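Local coordinates for protein C alpha-dehydrogenase (Sphingobium sp. SYK-6, PDB 4YAG) that binds NADH as a short-chain dehydrogenase/reductase and acts as a C alpha-dehydrogenase in the lignin beta-aryl ether cleavage pathway, at residues 190-202 / 216-230. Numbering follows the deposited sequence.
Sequences PIKSRIHESGQNR and EQQLAKRVVADNWME. With NAI (1,4-dihydronicotinamide adenine dinucleotide), chain C.
Glu216 OE2 takes two hydrogen bonds from Arg202, one from NE at 2.9 Å and one from NH2 at 3.0 Å, in a side-on salt bridge. The oxygen sits in the guanidinium plane, but the carboxylate is turned 72° against it, with NE on the syn side and NH2 above the carboxylate plane. Arg202 also pairs with Asp107, so an alanine here would probably leave both carboxylates without this cationic partner. Gly199 CA lies 3.6 Å from Glu216 CD, and a water bridges Gly199 O to Glu216 OE1.

Farther along, Leu219 CG lies against His196 CB (4.0 Å), while Arg222 O lies over one face of the imidazole. A water joins His196 ND1 to Arg222 NH2. At the other end, Pro190 CB sits over the Trp228 five-membered ring in a CH-pi contact, 3.6 Å from its centroid, with Ala225 CB on the opposite face. Extended beyond CG (chi2 -176°), Lys192 carries NZ into a salt bridge with Glu230 OE2 (2.9 Å), met from above the carboxylate plane.

Met229 N bonds to Pro190 O, and Lys192 N to Met229 O at 2.8 Å; this single beta bridge probably helps hold Ile191 N and O turned to the carboxamide of NADH.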
loop_
_atom_site.group_PDB
_atom_site.type_symbol
_atom_site.label_atom_id
_atom_site.label_comp_id
_atom_site.label_asym_id
_atom_site.label_seq_id
_atom_site.Cartn_x
_atom_site.Cartn_y
_atom_site.Cartn_z
ATOM N N PRO A 190 -11.095 -8.738 15.672
ATOM C CA PRO A 190 -11.949 -9.863 15.235
ATOM C C PRO A 190 -13.452 -9.597 15.321
ATOM O O PRO A 190 -13.991 -9.409 16.413
ATOM C CB PRO A 190 -11.543 -10.995 16.175
ATOM C CG PRO A 190 -10.267 -10.564 16.816
ATOM C CD PRO A 190 -10.283 -9.072 16.852
ATOM N N ILE A 191 -14.106 -9.572 14.157
ATOM C CA ILE A 191 -15.546 -9.364 14.047
ATOM C C ILE A 191 -16.163 -10.594 13.393
ATOM O O ILE A 191 -15.615 -11.137 12.427
ATOM C CB ILE A 191 -15.883 -8.148 13.166
ATOM C CG1 ILE A 191 -14.971 -6.946 13.473
ATOM C CG2 ILE A 191 -17.375 -7.783 13.268
ATOM C CD1 ILE A 191 -15.050 -6.467 14.880
ATOM N N LYS A 192 -17.306 -11.025 13.913
ATOM C CA LYS A 192 -18.053 -12.118 13.285
ATOM C C LYS A 192 -18.437 -11.737 11.864
ATOM O O LYS A 192 -19.061 -10.712 11.634
ATOM C CB LYS A 192 -19.327 -12.436 14.063
ATOM C CG LYS A 192 -19.104 -12.963 15.452
ATOM C CD LYS A 192 -20.437 -13.329 16.106
ATOM C CE LYS A 192 -20.255 -13.779 17.544
ATOM N NZ LYS A 192 -21.557 -13.889 18.254
ATOM N N SER A 193 -18.072 -12.573 10.906
ATOM C CA SER A 193 -18.332 -12.283 9.507
ATOM C C SER A 193 -18.190 -13.545 8.677
ATOM O O SER A 193 -18.030 -14.635 9.223
ATOM C CB SER A 193 -17.386 -11.211 8.984
ATOM O OG SER A 193 -16.108 -11.767 8.674
ATOM N N ARG A 194 -18.224 -13.388 7.358
ATOM C CA ARG A 194 -18.060 -14.521 6.460
ATOM C C ARG A 194 -16.788 -14.409 5.617
ATOM O O ARG A 194 -16.713 -14.982 4.527
ATOM C CB ARG A 194 -19.299 -14.677 5.576
ATOM C CG ARG A 194 -20.484 -15.161 6.380
ATOM C CD ARG A 194 -21.705 -15.492 5.525
ATOM N NE ARG A 194 -22.408 -14.280 5.119
ATOM C CZ ARG A 194 -23.573 -14.289 4.470
ATOM N NH1 ARG A 194 -24.119 -15.446 4.129
ATOM N NH2 ARG A 194 -24.171 -13.153 4.139
ATOM N N ILE A 195 -15.783 -13.703 6.137
ATOM C CA ILE A 195 -14.551 -13.479 5.398
ATOM C C ILE A 195 -13.810 -14.798 5.154
ATOM O O ILE A 195 -12.956 -14.891 4.267
ATOM C CB ILE A 195 -13.661 -12.412 6.065
ATOM C CG1 ILE A 195 -12.574 -11.981 5.082
ATOM C CG2 ILE A 195 -13.080 -12.915 7.387
ATOM C CD1 ILE A 195 -12.139 -10.557 5.234
ATOM N N HIS A 196 -14.166 -15.829 5.907
ATOM C CA HIS A 196 -13.592 -17.144 5.672
ATOM C C HIS A 196 -14.046 -17.746 4.341
ATOM O O HIS A 196 -13.505 -18.764 3.903
ATOM C CB HIS A 196 -13.930 -18.094 6.815
ATOM C CG HIS A 196 -15.392 -18.294 7.019
ATOM N ND1 HIS A 196 -16.183 -17.381 7.681
ATOM C CD2 HIS A 196 -16.210 -19.312 6.659
ATOM C CE1 HIS A 196 -17.429 -17.821 7.709
ATOM N NE2 HIS A 196 -17.473 -18.990 7.096
ATOM N N GLU A 197 -15.020 -17.115 3.691
ATOM C CA GLU A 197 -15.451 -17.554 2.363
ATOM C C GLU A 197 -14.658 -16.829 1.269
ATOM O O GLU A 197 -15.054 -16.845 0.113
ATOM C CB GLU A 197 -16.959 -17.297 2.151
ATOM C CG GLU A 197 -17.870 -17.935 3.173
ATOM C CD GLU A 197 -19.355 -17.630 2.949
ATOM O OE1 GLU A 197 -19.685 -16.708 2.172
ATOM O OE2 GLU A 197 -20.190 -18.305 3.574
ATOM N N SER A 198 -13.533 -16.202 1.624
ATOM C CA SER A 198 -12.742 -15.423 0.667
ATOM C C SER A 198 -12.384 -16.168 -0.615
ATOM O O SER A 198 -12.370 -15.583 -1.696
ATOM C CB SER A 198 -11.462 -14.905 1.327
ATOM O OG SER A 198 -11.728 -13.779 2.142
ATOM N N GLY A 199 -12.108 -17.458 -0.516
ATOM C CA GLY A 199 -11.806 -18.243 -1.699
ATOM C C GLY A 199 -12.914 -18.184 -2.739
ATOM O O GLY A 199 -12.643 -18.070 -3.937
ATOM N N GLN A 200 -14.157 -18.267 -2.284
ATOM C CA GLN A 200 -15.327 -18.137 -3.163
ATOM C C GLN A 200 -15.443 -16.743 -3.773
ATOM O O GLN A 200 -16.102 -16.555 -4.801
ATOM C CB GLN A 200 -16.630 -18.335 -2.385
ATOM C CG GLN A 200 -16.973 -19.700 -1.927
ATOM C CD GLN A 200 -18.416 -19.721 -1.439
ATOM O OE1 GLN A 200 -19.356 -19.560 -2.225
ATOM N NE2 GLN A 200 -18.594 -19.856 -0.138
ATOM N N ASN A 201 -14.868 -15.754 -3.104
ATOM C CA ASN A 201 -15.062 -14.362 -3.481
ATOM C C ASN A 201 -13.972 -13.865 -4.419
ATOM O O ASN A 201 -14.109 -12.799 -5.004
ATOM C CB ASN A 201 -15.111 -13.451 -2.247
ATOM C CG ASN A 201 -16.225 -13.836 -1.296
ATOM O OD1 ASN A 201 -17.171 -14.512 -1.701
ATOM N ND2 ASN A 201 -16.132 -13.394 -0.031
ATOM N N ARG A 202 -12.904 -14.642 -4.560
ATOM C CA ARG A 202 -11.798 -14.255 -5.436
ATOM C C ARG A 202 -12.307 -14.119 -6.870
ATOM O O ARG A 202 -12.896 -15.061 -7.401
ATOM C CB ARG A 202 -10.713 -15.329 -5.399
ATOM C CG ARG A 202 -9.489 -15.019 -6.253
ATOM C CD ARG A 202 -8.504 -16.190 -6.296
ATOM N NE ARG A 202 -7.697 -16.323 -5.083
ATOM C CZ ARG A 202 -6.378 -16.100 -4.986
ATOM N NH1 ARG A 202 -5.651 -15.696 -6.024
ATOM N NH2 ARG A 202 -5.780 -16.274 -3.816
ATOM N N GLU A 216 -7.042 -21.385 1.051
ATOM C CA GLU A 216 -8.420 -20.903 0.967
ATOM C C GLU A 216 -9.417 -21.992 1.322
ATOM O O GLU A 216 -10.459 -21.728 1.949
ATOM C CB GLU A 216 -8.710 -20.373 -0.443
ATOM C CG GLU A 216 -7.981 -19.089 -0.766
ATOM C CD GLU A 216 -8.225 -18.601 -2.179
ATOM O OE1 GLU A 216 -8.487 -19.442 -3.059
ATOM O OE2 GLU A 216 -8.180 -17.364 -2.403
ATOM N N GLN A 217 -9.127 -23.223 0.922
ATOM C CA GLN A 217 -10.044 -24.322 1.240
ATOM C C GLN A 217 -10.037 -24.615 2.741
ATOM O O GLN A 217 -11.072 -24.954 3.308
ATOM C CB GLN A 217 -9.697 -25.558 0.431
ATOM C CG GLN A 217 -9.958 -25.388 -1.050
ATOM C CD GLN A 217 -9.228 -26.424 -1.882
ATOM O OE1 GLN A 217 -8.805 -27.459 -1.367
ATOM N NE2 GLN A 217 -9.062 -26.143 -3.174
ATOM N N GLN A 218 -8.891 -24.447 3.401
ATOM C CA GLN A 218 -8.842 -24.657 4.847
ATOM C C GLN A 218 -9.596 -23.515 5.522
ATOM O O GLN A 218 -10.379 -23.740 6.448
ATOM C CB GLN A 218 -7.403 -24.690 5.367
ATOM C CG GLN A 218 -6.644 -25.971 5.104
ATOM C CD GLN A 218 -5.177 -25.870 5.509
ATOM O OE1 GLN A 218 -4.620 -24.770 5.618
ATOM N NE2 GLN A 218 -4.543 -27.022 5.730
ATOM N N LEU A 219 -9.368 -22.293 5.032
ATOM C CA LEU A 219 -10.002 -21.110 5.610
ATOM C C LEU A 219 -11.520 -21.242 5.604
ATOM O O LEU A 219 -12.199 -20.843 6.549
ATOM C CB LEU A 219 -9.578 -19.844 4.856
ATOM C CG LEU A 219 -10.235 -18.529 5.282
ATOM C CD1 LEU A 219 -9.842 -18.117 6.687
ATOM C CD2 LEU A 219 -9.855 -17.444 4.303
ATOM N N ALA A 220 -12.053 -21.825 4.540
ATOM C CA ALA A 220 -13.505 -21.960 4.392
ATOM C C ALA A 220 -14.142 -22.758 5.532
ATOM O O ALA A 220 -15.350 -22.638 5.788
ATOM C CB ALA A 220 -13.827 -22.600 3.054
ATOM N N LYS A 221 -13.352 -23.606 6.187
ATOM C CA LYS A 221 -13.871 -24.449 7.266
ATOM C C LYS A 221 -13.738 -23.805 8.645
ATOM O O LYS A 221 -14.150 -24.393 9.658
ATOM C CB LYS A 221 -13.117 -25.781 7.299
ATOM C CG LYS A 221 -13.003 -26.498 5.964
ATOM C CD LYS A 221 -11.928 -27.584 6.042
ATOM C CE LYS A 221 -11.724 -28.288 4.714
ATOM N NZ LYS A 221 -12.924 -29.076 4.328
ATOM N N ARG A 222 -13.152 -22.611 8.691
ATOM C CA ARG A 222 -12.866 -21.945 9.959
ATOM C C ARG A 222 -14.141 -21.545 10.674
ATOM O O ARG A 222 -15.042 -20.969 10.081
ATOM C CB ARG A 222 -12.006 -20.696 9.744
ATOM C CG ARG A 222 -11.491 -20.093 11.042
ATOM C CD ARG A 222 -10.708 -18.811 10.796
ATOM N NE ARG A 222 -11.570 -17.752 10.284
ATOM C CZ ARG A 222 -11.116 -16.604 9.807
ATOM N NH1 ARG A 222 -9.810 -16.372 9.791
ATOM N NH2 ARG A 222 -11.958 -15.691 9.346
ATOM N N VAL A 223 -14.192 -21.823 11.970
ATOM C CA VAL A 223 -15.369 -21.529 12.766
ATOM C C VAL A 223 -15.339 -20.102 13.292
ATOM O O VAL A 223 -14.324 -19.642 13.807
ATOM C CB VAL A 223 -15.484 -22.507 13.951
ATOM C CG1 VAL A 223 -16.676 -22.154 14.829
ATOM C CG2 VAL A 223 -15.579 -23.942 13.440
ATOM N N VAL A 224 -16.458 -19.401 13.145
ATOM C CA VAL A 224 -16.594 -18.053 13.671
ATOM C C VAL A 224 -16.752 -18.097 15.192
ATOM O O VAL A 224 -17.748 -18.610 15.702
ATOM C CB VAL A 224 -17.819 -17.362 13.039
ATOM C CG1 VAL A 224 -18.034 -15.990 13.644
ATOM C CG2 VAL A 224 -17.652 -17.292 11.517
ATOM N N ALA A 225 -15.766 -17.567 15.912
ATOM C CA ALA A 225 -15.766 -17.625 17.379
ATOM C C ALA A 225 -16.901 -16.811 18.012
ATOM O O ALA A 225 -17.210 -15.702 17.573
ATOM C CB ALA A 225 -14.422 -17.168 17.926
ATOM N N ASP A 226 -17.509 -17.364 19.060
ATOM C CA ASP A 226 -18.644 -16.709 19.714
ATOM C C ASP A 226 -18.289 -15.371 20.370
ATOM O O ASP A 226 -19.166 -14.523 20.556
ATOM C CB ASP A 226 -19.266 -17.637 20.760
ATOM C CG ASP A 226 -20.051 -18.767 20.139
ATOM O OD1 ASP A 226 -20.427 -18.649 18.950
ATOM O OD2 ASP A 226 -20.302 -19.771 20.844
ATOM N N ASN A 227 -17.014 -15.173 20.701
ATOM C CA ASN A 227 -16.594 -13.962 21.409
ATOM C C ASN A 227 -16.070 -12.869 20.484
ATOM O O ASN A 227 -15.570 -11.841 20.943
ATOM C CB ASN A 227 -15.526 -14.296 22.456
ATOM C CG ASN A 227 -14.275 -14.893 21.844
ATOM O OD1 ASN A 227 -14.294 -15.356 20.715
ATOM N ND2 ASN A 227 -13.183 -14.897 22.598
ATOM N N TRP A 228 -16.157 -13.093 19.178
ATOM C CA TRP A 228 -15.839 -12.026 18.247
ATOM C C TRP A 228 -16.977 -11.023 18.301
ATOM O O TRP A 228 -18.095 -11.334 18.701
ATOM C CB TRP A 228 -15.624 -12.548 16.829
ATOM C CG TRP A 228 -14.405 -13.395 16.688
ATOM C CD1 TRP A 228 -13.424 -13.589 17.624
ATOM C CD2 TRP A 228 -14.034 -14.182 15.550
ATOM N NE1 TRP A 228 -12.470 -14.446 17.136
ATOM C CE2 TRP A 228 -12.822 -14.827 15.866
ATOM C CE3 TRP A 228 -14.620 -14.419 14.303
ATOM C CZ2 TRP A 228 -12.179 -15.687 14.976
ATOM C CZ3 TRP A 228 -13.979 -15.270 13.420
ATOM C CH2 TRP A 228 -12.773 -15.896 13.761
ATOM N N MET A 229 -16.677 -9.801 17.891
ATOM C CA MET A 229 -17.623 -8.716 18.030
ATOM C C MET A 229 -18.735 -8.835 16.978
ATOM O O MET A 229 -18.521 -9.366 15.885
ATOM C CB MET A 229 -16.864 -7.391 17.915
ATOM C CG MET A 229 -17.745 -6.144 17.992
ATOM S SD MET A 229 -16.746 -4.648 17.985
ATOM C CE MET A 229 -16.126 -4.660 19.667
ATOM N N GLU A 230 -19.916 -8.338 17.310
ATOM C CA GLU A 230 -21.025 -8.333 16.370
ATOM C C GLU A 230 -20.868 -7.198 15.386
ATOM O O GLU A 230 -20.510 -6.090 15.774
ATOM C CB GLU A 230 -22.328 -8.126 17.122
ATOM C CG GLU A 230 -22.763 -9.309 17.948
ATOM C CD GLU A 230 -23.164 -10.490 17.085
ATOM O OE1 GLU A 230 -23.454 -10.292 15.878
ATOM O OE2 GLU A 230 -23.175 -11.616 17.612
HETATM P PA NAI C . -17.405 -10.645 4.794
HETATM O O1A NAI C . -16.836 -11.615 3.796
HETATM O O2A NAI C . -18.478 -11.169 5.727
HETATM O O5B NAI C . -17.961 -9.371 4.058
HETATM C C5B NAI C . -17.288 -8.869 2.940
HETATM C C4B NAI C . -18.226 -8.816 1.800
HETATM O O4B NAI C . -17.461 -8.156 0.740
HETATM C C3B NAI C . -18.712 -10.099 1.290
HETATM O O3B NAI C . -20.150 -10.135 1.181
HETATM C C2B NAI C . -18.046 -10.266 0.014
HETATM O O2B NAI C . -18.794 -11.037 -0.938
HETATM C C1B NAI C . -17.759 -8.906 -0.443
HETATM N N9A NAI C . -16.675 -8.825 -1.386
HETATM C C8A NAI C . -15.470 -9.495 -1.367
HETATM N N7A NAI C . -14.751 -9.186 -2.455
HETATM C C5A NAI C . -15.461 -8.291 -3.212
HETATM C C6A NAI C . -15.263 -7.616 -4.417
HETATM N N6A NAI C . -14.108 -7.865 -5.173
HETATM N N1A NAI C . -16.212 -6.767 -4.888
HETATM C C2A NAI C . -17.357 -6.572 -4.191
HETATM N N3A NAI C . -17.601 -7.198 -3.030
HETATM C C4A NAI C . -16.686 -8.057 -2.527
HETATM O O3 NAI C . -16.141 -10.199 5.641
HETATM P PN NAI C . -15.898 -8.920 6.592
HETATM O O1N NAI C . -17.194 -8.228 6.994
HETATM O O2N NAI C . -15.101 -9.458 7.754
HETATM O O5D NAI C . -15.006 -7.947 5.674
HETATM C C5D NAI C . -15.249 -6.540 5.596
HETATM C C4D NAI C . -13.965 -5.803 5.716
HETATM O O4D NAI C . -13.507 -5.902 7.114
HETATM C C3D NAI C . -12.878 -6.325 4.883
HETATM O O3D NAI C . -12.216 -5.223 4.228
HETATM C C2D NAI C . -11.967 -7.000 5.803
HETATM O O2D NAI C . -10.626 -7.001 5.299
HETATM C C1D NAI C . -12.067 -6.223 7.025
HETATM N N1N NAI C . -11.699 -6.791 8.269
HETATM C C2N NAI C . -12.396 -7.808 8.878
HETATM C C3N NAI C . -11.981 -8.280 10.112
HETATM C C7N NAI C . -12.719 -9.379 10.797
HETATM O O7N NAI C . -12.285 -9.921 11.836
HETATM N N7N NAI C . -14.027 -9.744 10.256
HETATM C C4N NAI C . -10.879 -7.747 10.760
HETATM C C5N NAI C . -10.223 -6.688 10.160
HETATM C C6N NAI C . -10.636 -6.214 8.942
HETATM O O HOH W 1 -14.039 -9.757 19.848
HETATM O O HOH W 2 -14.837 -15.730 9.459
HETATM O O HOH W 3 -12.058 -19.457 1.791
HETATM O O HOH W 4 -10.239 -18.791 -5.110
#